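Local coordinates for putative phenazine biosynthesis PhzC/PhzF protein (PDB 4DUN) that is probably an isomerase of the PhzF family, although its substrate and the reaction it carries out are not established, at residues E118-L126 against D140-I148; V157-R168 against V188-E199. All coordinates share one frame; numbering follows the deposited sequence. Where two conformers were deposited one is given.

Following the chain from its N terminus, interaction 1 closes first: 140-148 returns against 118-126 after a connection that includes helix 128-133. Strand 147-150 then leads into helix 154-159, where interaction 2 opens; it closes when 188-199 meets 157-168, after the chain has passed through strand 176-181. The two loops are therefore in series, neither nested nor crossed. Strand 147-150 pairs with 176-181, which pairs with 187-193, placing both contacts on one run of strands. Interaction 1 adds a short strand to that run, and interaction 2 packs helical segments against it. A probable hydrogen bond joins them directly, Asp146 OD1 to Tyr191 OH at 2.7 Å.

Interaction 1. Residues E118-L126 against D140-I148; sequences EIMPIEIEL and DVYSSRDLI
Ile119 lays CG2 against Ser144 OG at 3.6 Å, and its carbonyl oxygen accepts a hydrogen bond from Asn209 of helix 207-218. Here 118-126 adds a short antiparallel strand to the beta hairpin of 140-148, whose own pairing is marked by mutual backbone bonds between Tyr142 and Ile148. Pro121 packs its ring against that hairpin, with CB 3.7 Å from Ile148 CD1 and the two side chains crossing at about a right angle. Ile122 and Ser143 form the hydrogen-bonded pair: Ile122 N gives to Ser143 O (3.1 Å, 169°), while the return bond from Ser143 N to Ile122 O is shorter but more bent (2.7 Å, 140°). Glu123 opposite Tyr142 is the non-hydrogen-bonded pair. With CG anti to the backbone N (chi1 -170°), the extended glutamate chain runs over one face of the tyrosine ring, where CB makes a CH-pi contact 4.1 Å from the centroid. Its carboxylate ends beside that of Asp140, with Glu123 OE2 2.9 Å from Asp140 OD1. Two acceptors so close would repel if both were charged, so one may be protonated. Ile124 resumes the ladder by donating its N-H to Val141 O. Its side chain drops onto Val141 and Ser143, and also touches Trp173, whose NE1 bonds to Ser143 OG. Beyond the strand, Leu126 continues the apolar patch formed with Val141 and Leu147: its CG lies 3.9 Å from Val141 CG1, and its CD2 is 4.2 Å from Leu147 CD1.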
loop_
_atom_site.group_PDB
_atom_site.type_symbol
_atom_site.label_atom_id
_atom_site.label_comp_id
_atom_site.label_asym_id
_atom_site.label_seq_id
_atom_site.Cartn_x
_atom_site.Cartn_y
_atom_site.Cartn_z
ATOM N N GLU A 118 -17.205 16.435 -22.663
ATOM C CA GLU A 118 -16.844 15.620 -23.819
ATOM C C GLU A 118 -15.613 16.261 -24.440
ATOM O O GLU A 118 -15.604 17.473 -24.646
ATOM C CB GLU A 118 -18.017 15.552 -24.807
ATOM C CG GLU A 118 -17.683 14.749 -26.053
ATOM C CD GLU A 118 -18.901 14.271 -26.809
ATOM O OE1 GLU A 118 -19.687 15.130 -27.260
ATOM O OE2 GLU A 118 -19.091 13.038 -26.916
ATOM N N ILE A 119 -14.548 15.488 -24.653
ATOM C CA ILE A 119 -13.308 16.062 -25.198
ATOM C C ILE A 119 -12.814 15.196 -26.367
ATOM O O ILE A 119 -11.985 14.310 -26.161
ATOM C CB ILE A 119 -12.204 16.244 -24.103
ATOM C CG1 ILE A 119 -12.704 17.001 -22.847
ATOM C CG2 ILE A 119 -10.941 16.921 -24.678
ATOM C CD1 ILE A 119 -11.810 16.833 -21.587
ATOM N N MET A 120 -13.296 15.473 -27.594
ATOM C CA MET A 120 -12.832 14.717 -28.764
ATOM C C MET A 120 -11.329 14.981 -28.963
ATOM O O MET A 120 -10.946 16.156 -29.101
ATOM C CB MET A 120 -13.638 15.090 -30.031
ATOM C CG MET A 120 -13.203 14.318 -31.288
ATOM S SD MET A 120 -13.514 12.524 -31.142
ATOM C CE MET A 120 -12.827 11.968 -32.631
ATOM N N PRO A 121 -10.461 13.933 -28.905
ATOM C CA PRO A 121 -9.023 14.183 -29.062
ATOM C C PRO A 121 -8.686 14.445 -30.516
ATOM O O PRO A 121 -9.501 14.150 -31.393
ATOM C CB PRO A 121 -8.380 12.886 -28.566
ATOM C CG PRO A 121 -9.391 11.816 -28.909
ATOM C CD PRO A 121 -10.739 12.482 -28.712
ATOM N N ILE A 122 -7.492 14.983 -30.759
ATOM C CA ILE A 122 -7.035 15.334 -32.095
ATOM C C ILE A 122 -5.960 14.353 -32.542
ATOM O O ILE A 122 -5.015 14.088 -31.780
ATOM C CB ILE A 122 -6.520 16.807 -32.129
ATOM C CG1 ILE A 122 -7.700 17.803 -31.925
ATOM C CG2 ILE A 122 -5.745 17.098 -33.447
ATOM C CD1 ILE A 122 -7.324 19.265 -31.951
ATOM N N GLU A 123 -6.072 13.865 -33.802
ATOM C CA GLU A 123 -5.085 12.971 -34.404
ATOM C C GLU A 123 -3.757 13.696 -34.589
ATOM O O GLU A 123 -3.738 14.821 -35.078
ATOM C CB GLU A 123 -5.587 12.427 -35.753
ATOM C CG GLU A 123 -4.738 11.306 -36.334
ATOM C CD GLU A 123 -5.302 10.623 -37.564
ATOM O OE1 GLU A 123 -6.213 11.190 -38.214
ATOM O OE2 GLU A 123 -4.806 9.525 -37.896
ATOM N N ILE A 124 -2.647 13.062 -34.188
ATOM C CA ILE A 124 -1.323 13.676 -34.346
ATOM C C ILE A 124 -0.363 12.672 -34.992
ATOM O O ILE A 124 -0.674 11.483 -35.100
ATOM C CB ILE A 124 -0.731 14.225 -33.010
ATOM C CG1 ILE A 124 -0.548 13.096 -31.942
ATOM C CG2 ILE A 124 -1.533 15.426 -32.471
ATOM C CD1 ILE A 124 0.460 13.386 -30.801
ATOM N N GLU A 125 0.806 13.162 -35.384
ATOM C CA GLU A 125 1.905 12.369 -35.903
ATOM C C GLU A 125 3.039 12.480 -34.907
ATOM O O GLU A 125 3.469 13.593 -34.601
ATOM C CB GLU A 125 2.338 12.857 -37.294
ATOM C CG GLU A 125 1.473 12.340 -38.427
ATOM C CD GLU A 125 1.598 13.096 -39.736
ATOM O OE1 GLU A 125 0.692 12.936 -40.587
ATOM O OE2 GLU A 125 2.578 13.861 -39.907
ATOM N N LEU A 126 3.494 11.349 -34.362
ATOM C CA LEU A 126 4.619 11.366 -33.429
ATOM C C LEU A 126 5.921 11.536 -34.184
ATOM O O LEU A 126 6.066 10.992 -35.281
ATOM C CB LEU A 126 4.694 10.070 -32.605
ATOM C CG LEU A 126 3.542 9.762 -31.661
ATOM C CD1 LEU A 126 3.727 8.409 -31.047
ATOM C CD2 LEU A 126 3.419 10.807 -30.553
ATOM N N ASP A 140 -3.198 4.293 -35.050
ATOM C CA ASP A 140 -3.366 5.750 -35.028
ATOM C C ASP A 140 -2.933 6.310 -33.671
ATOM O O ASP A 140 -2.878 5.581 -32.673
ATOM C CB ASP A 140 -4.843 6.129 -35.306
ATOM C CG ASP A 140 -5.309 5.908 -36.738
ATOM O OD1 ASP A 140 -4.835 6.639 -37.638
ATOM O OD2 ASP A 140 -6.174 5.027 -36.954
ATOM N N VAL A 141 -2.635 7.612 -33.636
ATOM C CA VAL A 141 -2.213 8.324 -32.422
ATOM C C VAL A 141 -3.098 9.569 -32.265
ATOM O O VAL A 141 -3.238 10.332 -33.220
ATOM C CB VAL A 141 -0.696 8.693 -32.452
ATOM C CG1 VAL A 141 -0.289 9.431 -31.184
ATOM C CG2 VAL A 141 0.184 7.457 -32.645
ATOM N N TYR A 142 -3.700 9.760 -31.074
ATOM C CA TYR A 142 -4.552 10.917 -30.765
ATOM C C TYR A 142 -4.006 11.634 -29.537
ATOM O O TYR A 142 -3.267 11.046 -28.733
ATOM C CB TYR A 142 -6.026 10.517 -30.575
ATOM C CG TYR A 142 -6.699 10.171 -31.882
ATOM C CD1 TYR A 142 -6.491 8.932 -32.494
ATOM C CD2 TYR A 142 -7.545 11.079 -32.515
ATOM C CE1 TYR A 142 -7.072 8.627 -33.725
ATOM C CE2 TYR A 142 -8.151 10.775 -33.733
ATOM C CZ TYR A 142 -7.909 9.549 -34.335
ATOM O OH TYR A 142 -8.512 9.244 -35.532
ATOM N N SER A 143 -4.329 12.922 -29.415
ATOM C CA SER A 143 -3.756 13.727 -28.351
ATOM C C SER A 143 -4.781 14.554 -27.622
ATOM O O SER A 143 -5.684 15.126 -28.233
ATOM C CB SER A 143 -2.680 14.647 -28.937
ATOM O OG SER A 143 -2.055 15.487 -27.977
ATOM N N SER A 144 -4.631 14.628 -26.289
ATOM C CA SER A 144 -5.435 15.435 -25.357
ATOM C C SER A 144 -4.566 15.643 -24.112
ATOM O O SER A 144 -3.354 15.801 -24.267
ATOM C CB SER A 144 -6.769 14.755 -25.048
ATOM O OG SER A 144 -7.595 15.546 -24.202
ATOM N N ARG A 145 -5.142 15.621 -22.893
ATOM C CA ARG A 145 -4.364 15.722 -21.641
ATOM C C ARG A 145 -3.380 14.521 -21.626
ATOM O O ARG A 145 -2.200 14.659 -21.294
ATOM C CB ARG A 145 -5.308 15.683 -20.430
ATOM C CG ARG A 145 -4.584 15.708 -19.082
ATOM C CD ARG A 145 -5.469 15.230 -17.952
ATOM N NE ARG A 145 -5.787 13.802 -18.063
ATOM C CZ ARG A 145 -6.662 13.173 -17.288
ATOM N NH1 ARG A 145 -6.906 11.882 -17.465
ATOM N NH2 ARG A 145 -7.289 13.827 -16.317
ATOM N N ASP A 146 -3.889 13.372 -22.090
ATOM C CA ASP A 146 -3.174 12.105 -22.214
ATOM C C ASP A 146 -2.879 11.776 -23.676
ATOM O O ASP A 146 -3.538 12.295 -24.593
ATOM C CB ASP A 146 -4.024 10.970 -21.610
ATOM C CG ASP A 146 -4.495 11.225 -20.190
ATOM O OD1 ASP A 146 -3.634 11.432 -19.308
ATOM O OD2 ASP A 146 -5.721 11.248 -19.970
ATOM N N LEU A 147 -1.897 10.889 -23.889
ATOM C CA LEU A 147 -1.567 10.384 -25.221
ATOM C C LEU A 147 -2.413 9.144 -25.457
ATOM O O LEU A 147 -2.502 8.282 -24.572
ATOM C CB LEU A 147 -0.070 10.058 -25.345
ATOM C CG LEU A 147 0.407 9.509 -26.688
ATOM C CD1 LEU A 147 0.278 10.561 -27.803
ATOM C CD2 LEU A 147 1.883 9.065 -26.592
ATOM N N ILE A 148 -3.081 9.074 -26.613
ATOM C CA ILE A 148 -3.968 7.950 -26.906
ATOM C C ILE A 148 -3.392 7.151 -28.064
ATOM O O ILE A 148 -3.225 7.690 -29.164
ATOM C CB ILE A 148 -5.409 8.438 -27.190
ATOM C CG1 ILE A 148 -5.945 9.260 -25.979
ATOM C CG2 ILE A 148 -6.342 7.247 -27.517
ATOM C CD1 ILE A 148 -7.016 10.224 -26.307
HETATM O O HOH W 1 -2.187 9.033 -36.086
#

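Interaction 2. Residues V157-R168 against V188-E199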
loop_
_atom_site.group_PDB
_atom_site.type_symbol
_atom_site.label_atom_id
_atom_site.label_comp_id
_atom_site.label_asym_id
_atom_site.label_seq_id
_atom_site.Cartn_x
_atom_site.Cartn_y
_atom_site.Cartn_z
ATOM N N VAL A 157 -3.819 -4.883 -26.661
ATOM C CA VAL A 157 -3.993 -4.098 -25.425
ATOM C C VAL A 157 -3.566 -4.977 -24.234
ATOM O O VAL A 157 -2.755 -4.539 -23.424
ATOM C CB VAL A 157 -5.435 -3.532 -25.290
ATOM C CG1 VAL A 157 -5.692 -2.940 -23.895
ATOM C CG2 VAL A 157 -5.687 -2.475 -26.369
ATOM N N ILE A 158 -4.056 -6.222 -24.170
ATOM C CA ILE A 158 -3.694 -7.184 -23.111
ATOM C C ILE A 158 -2.164 -7.447 -23.120
ATOM O O ILE A 158 -1.554 -7.494 -22.053
ATOM C CB ILE A 158 -4.503 -8.511 -23.276
ATOM C CG1 ILE A 158 -6.029 -8.270 -23.108
ATOM C CG2 ILE A 158 -4.010 -9.625 -22.314
ATOM C CD1 ILE A 158 -6.913 -9.407 -23.649
ATOM N N ASN A 159 -1.559 -7.634 -24.315
ATOM C CA ASN A 159 -0.132 -7.973 -24.463
ATOM C C ASN A 159 0.846 -6.884 -24.050
ATOM O O ASN A 159 1.994 -7.192 -23.711
ATOM C CB ASN A 159 0.174 -8.345 -25.919
ATOM C CG ASN A 159 -0.415 -9.666 -26.341
ATOM O OD1 ASN A 159 -0.947 -10.428 -25.527
ATOM N ND2 ASN A 159 -0.331 -9.969 -27.630
ATOM N N TYR A 160 0.418 -5.624 -24.117
ATOM C CA TYR A 160 1.301 -4.502 -23.838
ATOM C C TYR A 160 1.899 -4.572 -22.432
ATOM O O TYR A 160 1.198 -4.862 -21.471
ATOM C CB TYR A 160 0.531 -3.199 -24.029
ATOM C CG TYR A 160 1.387 -1.954 -24.003
ATOM C CD1 TYR A 160 1.575 -1.237 -22.822
ATOM C CD2 TYR A 160 1.935 -1.439 -25.175
ATOM C CE1 TYR A 160 2.358 -0.082 -22.795
ATOM C CE2 TYR A 160 2.676 -0.260 -25.168
ATOM C CZ TYR A 160 2.883 0.418 -23.975
ATOM O OH TYR A 160 3.602 1.585 -23.967
ATOM N N LYS A 161 3.215 -4.329 -22.342
ATOM C CA LYS A 161 3.966 -4.318 -21.097
ATOM C C LYS A 161 4.677 -2.988 -21.040
ATOM O O LYS A 161 5.537 -2.704 -21.889
ATOM C CB LYS A 161 4.941 -5.517 -20.983
ATOM C CG LYS A 161 4.294 -6.892 -21.148
ATOM C CD LYS A 161 3.401 -7.296 -19.970
ATOM C CE LYS A 161 2.661 -8.591 -20.227
ATOM N NZ LYS A 161 1.451 -8.389 -21.073
ATOM N N PRO A 162 4.258 -2.113 -20.108
ATOM C CA PRO A 162 4.844 -0.767 -20.075
ATOM C C PRO A 162 6.299 -0.739 -19.626
ATOM O O PRO A 162 6.722 -1.507 -18.754
ATOM C CB PRO A 162 3.950 -0.014 -19.078
ATOM C CG PRO A 162 3.415 -1.095 -18.172
ATOM C CD PRO A 162 3.223 -2.289 -19.065
ATOM N N ASN A 163 7.061 0.163 -20.255
ATOM C CA ASN A 163 8.440 0.492 -19.912
ATOM C C ASN A 163 8.349 1.900 -19.359
ATOM O O ASN A 163 8.318 2.854 -20.140
ATOM C CB ASN A 163 9.354 0.373 -21.143
ATOM C CG ASN A 163 10.818 0.628 -20.856
ATOM O OD1 ASN A 163 11.203 1.528 -20.096
ATOM N ND2 ASN A 163 11.679 -0.106 -21.533
ATOM N N TYR A 164 8.189 2.044 -18.028
ATOM C CA TYR A 164 7.929 3.371 -17.448
ATOM C C TYR A 164 9.056 4.371 -17.648
ATOM O O TYR A 164 8.752 5.555 -17.797
ATOM C CB TYR A 164 7.537 3.299 -15.974
ATOM C CG TYR A 164 6.225 2.582 -15.764
ATOM C CD1 TYR A 164 5.028 3.120 -16.237
ATOM C CD2 TYR A 164 6.184 1.327 -15.165
ATOM C CE1 TYR A 164 3.816 2.453 -16.066
ATOM C CE2 TYR A 164 4.978 0.650 -14.988
ATOM C CZ TYR A 164 3.797 1.220 -15.434
ATOM O OH TYR A 164 2.612 0.544 -15.281
ATOM N N ALA A 165 10.320 3.910 -17.713
ATOM C CA ALA A 165 11.483 4.779 -17.941
ATOM C C ALA A 165 11.354 5.485 -19.297
ATOM O O ALA A 165 11.575 6.693 -19.380
ATOM C CB ALA A 165 12.776 3.973 -17.878
ATOM N N GLN A 166 10.937 4.739 -20.331
ATOM C CA GLN A 166 10.734 5.268 -21.678
ATOM C C GLN A 166 9.491 6.175 -21.734
ATOM O O GLN A 166 9.565 7.266 -22.299
ATOM C CB GLN A 166 10.626 4.127 -22.709
ATOM C CG GLN A 166 11.931 3.349 -22.932
ATOM C CD GLN A 166 12.952 4.140 -23.712
ATOM O OE1 GLN A 166 13.628 5.025 -23.177
ATOM N NE2 GLN A 166 13.100 3.824 -24.991
ATOM N N LEU A 167 8.372 5.745 -21.113
ATOM C CA LEU A 167 7.123 6.509 -21.093
ATOM C C LEU A 167 7.277 7.847 -20.339
ATOM O O LEU A 167 6.663 8.835 -20.742
ATOM C CB LEU A 167 5.970 5.673 -20.508
ATOM C CG LEU A 167 5.554 4.407 -21.303
ATOM C CD1 LEU A 167 4.434 3.667 -20.582
ATOM C CD2 LEU A 167 5.150 4.740 -22.748
ATOM N N ARG A 168 8.145 7.907 -19.310
ATOM C CA ARG A 168 8.402 9.151 -18.575
ATOM C C ARG A 168 9.014 10.241 -19.476
ATOM O O ARG A 168 8.905 11.426 -19.156
ATOM C CB ARG A 168 9.329 8.895 -17.385
ATOM C CG ARG A 168 8.587 8.506 -16.133
ATOM C CD ARG A 168 9.468 8.534 -14.893
ATOM N NE ARG A 168 10.500 7.496 -14.900
ATOM C CZ ARG A 168 10.322 6.237 -14.509
ATOM N NH1 ARG A 168 9.126 5.820 -14.111
ATOM N NH2 ARG A 168 11.338 5.384 -14.514
ATOM N N VAL A 188 -12.013 -1.097 -25.193
ATOM C CA VAL A 188 -11.183 -1.391 -24.040
ATOM C C VAL A 188 -10.057 -0.405 -23.980
ATOM O O VAL A 188 -9.700 0.188 -25.005
ATOM C CB VAL A 188 -10.632 -2.856 -24.048
ATOM C CG1 VAL A 188 -11.756 -3.888 -23.960
ATOM C CG2 VAL A 188 -9.729 -3.127 -25.266
ATOM N N SER A 189 -9.452 -0.272 -22.807
ATOM C CA SER A 189 -8.268 0.586 -22.636
ATOM C C SER A 189 -7.480 0.167 -21.407
ATOM O O SER A 189 -7.948 -0.627 -20.598
ATOM C CB SER A 189 -8.633 2.070 -22.545
ATOM O OG SER A 189 -9.259 2.379 -21.304
ATOM N N ARG A 190 -6.249 0.628 -21.348
ATOM C CA ARG A 190 -5.346 0.532 -20.212
ATOM C C ARG A 190 -4.701 1.907 -20.088
ATOM O O ARG A 190 -4.443 2.564 -21.105
ATOM C CB ARG A 190 -4.322 -0.594 -20.341
ATOM C CG ARG A 190 -4.952 -1.987 -20.190
ATOM C CD ARG A 190 -3.975 -3.059 -20.572
ATOM N NE ARG A 190 -2.913 -3.188 -19.580
ATOM C CZ ARG A 190 -1.767 -3.824 -19.783
ATOM N NH1 ARG A 190 -1.512 -4.400 -20.963
ATOM N NH2 ARG A 190 -0.863 -3.892 -18.817
ATOM N N TYR A 191 -4.514 2.366 -18.855
ATOM C CA TYR A 191 -3.987 3.702 -18.587
ATOM C C TYR A 191 -2.721 3.584 -17.742
ATOM O O TYR A 191 -2.755 2.997 -16.662
ATOM C CB TYR A 191 -5.070 4.546 -17.873
ATOM C CG TYR A 191 -4.713 6.000 -17.675
ATOM C CD1 TYR A 191 -3.911 6.404 -16.611
ATOM C CD2 TYR A 191 -5.294 6.991 -18.460
ATOM C CE1 TYR A 191 -3.608 7.756 -16.401
ATOM C CE2 TYR A 191 -4.993 8.343 -18.267
ATOM C CZ TYR A 191 -4.150 8.720 -17.235
ATOM O OH TYR A 191 -3.860 10.048 -17.034
ATOM N N PHE A 192 -1.621 4.164 -18.221
ATOM C CA PHE A 192 -0.325 4.102 -17.545
ATOM C C PHE A 192 0.096 5.470 -17.011
ATOM O O PHE A 192 0.017 6.482 -17.726
ATOM C CB PHE A 192 0.755 3.526 -18.495
ATOM C CG PHE A 192 0.348 2.165 -19.030
ATOM C CD1 PHE A 192 0.435 1.029 -18.231
ATOM C CD2 PHE A 192 -0.169 2.031 -20.315
ATOM C CE1 PHE A 192 0.007 -0.220 -18.704
ATOM C CE2 PHE A 192 -0.604 0.786 -20.785
ATOM C CZ PHE A 192 -0.500 -0.334 -19.976
ATOM N N CYS A 193 0.557 5.477 -15.738
ATOM C CA CYS A 193 1.024 6.648 -14.996
ATOM C C CYS A 193 2.547 6.545 -14.862
ATOM O O CYS A 193 3.042 5.910 -13.913
ATOM C CB CYS A 193 0.335 6.728 -13.635
ATOM S SG CYS A 193 -1.458 6.495 -13.706
ATOM N N PRO A 194 3.299 7.120 -15.834
ATOM C CA PRO A 194 4.759 6.930 -15.848
ATOM C C PRO A 194 5.498 7.460 -14.617
ATOM O O PRO A 194 6.427 6.792 -14.156
ATOM C CB PRO A 194 5.193 7.658 -17.128
ATOM C CG PRO A 194 3.956 7.612 -18.013
ATOM C CD PRO A 194 2.858 7.866 -17.036
ATOM N N GLU A 195 5.070 8.606 -14.062
ATOM C CA GLU A 195 5.753 9.176 -12.900
ATOM C C GLU A 195 5.400 8.414 -11.622
ATOM O O GLU A 195 6.191 8.423 -10.680
ATOM C CB GLU A 195 5.469 10.679 -12.754
ATOM C CG GLU A 195 6.217 11.531 -13.768
ATOM C CD GLU A 195 7.734 11.565 -13.654
ATOM O OE1 GLU A 195 8.264 11.449 -12.523
ATOM O OE2 GLU A 195 8.395 11.729 -14.706
ATOM N N LEU A 196 4.246 7.727 -11.606
ATOM C CA LEU A 196 3.837 6.908 -10.473
ATOM C C LEU A 196 4.386 5.469 -10.609
ATOM O O LEU A 196 4.250 4.686 -9.663
ATOM C CB LEU A 196 2.295 6.895 -10.338
ATOM C CG LEU A 196 1.614 8.217 -9.924
ATOM C CD1 LEU A 196 0.102 8.117 -10.055
ATOM C CD2 LEU A 196 1.974 8.613 -8.485
ATOM N N ASP A 197 5.007 5.122 -11.777
ATOM C CA ASP A 197 5.529 3.773 -12.095
ATOM C C ASP A 197 4.401 2.719 -11.921
ATOM O O ASP A 197 4.618 1.633 -11.379
ATOM C CB ASP A 197 6.749 3.417 -11.214
ATOM C CG ASP A 197 8.099 3.845 -11.748
ATOM O OD1 ASP A 197 8.457 3.421 -12.867
ATOM O OD2 ASP A 197 8.839 4.534 -11.005
ATOM N N SER A 198 3.178 3.069 -12.339
ATOM C CA SER A 198 2.049 2.172 -12.125
ATOM C C SER A 198 1.015 2.262 -13.218
ATOM O O SER A 198 0.935 3.253 -13.958
ATOM C CB SER A 198 1.388 2.488 -10.782
ATOM O OG SER A 198 0.873 3.808 -10.776
ATOM N N GLU A 199 0.206 1.212 -13.303
ATOM C CA GLU A 199 -0.926 1.158 -14.216
ATOM C C GLU A 199 -2.181 1.475 -13.410
ATOM O O GLU A 199 -2.423 0.865 -12.374
ATOM C CB GLU A 199 -1.018 -0.209 -14.898
ATOM C CG GLU A 199 -2.303 -0.359 -15.686
ATOM C CD GLU A 199 -2.454 -1.668 -16.429
ATOM O OE1 GLU A 199 -1.593 -2.564 -16.273
ATOM O OE2 GLU A 199 -3.458 -1.802 -17.159
HETATM O O HOH W 2 10.922 2.458 -13.852
HETATM O O HOH W 3 7.319 12.338 -17.120
#
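Arg190 gives two hydrogen bonds from one nitrogen, NH1, to Val157 O and Tyr160 O, both at 2.8 Å. The first acceptor lies in the guanidinium plane and the second is tilted from it. A bend at chi3 (71°) turns the group toward the end of helix 154-159. Glu199 meets the NE and NH2 edge side-on in a salt bridge, in the guanidinium plane: NE reaches OE2 and NH2 reaches OE1 in nearly straight bonds, which fix its rotation. Arg168 NH1 meets Pro194 O at 2.9 Å and forms a salt bridge with Asp197 OD1 at 2.8 Å. A water links Arg168 NH2 to the same carboxylate oxygen.

Asp197 belongs to a G1 beta bulge opposite Cys193, and its CA lies over the Tyr164 ring, 4.0 Å from the centroid in a CH-pi contact. Pro162 CB makes another over Phe192, whose ring meets that of Tyr160 obliquely, planes 37° apart. Leu167 CB packs on Pro194 CG at 3.7 Å.

The side chain of Cys193, directed away from the helices, is about 8 Å from that of Glu47, the predicted active-site residue. Helices 154-159 and 164-167, with their linker, thus lie against the Arg190 and Phe192 side of strand 187-193. Val157 and Tyr160 also touch neighbouring strand 176-181.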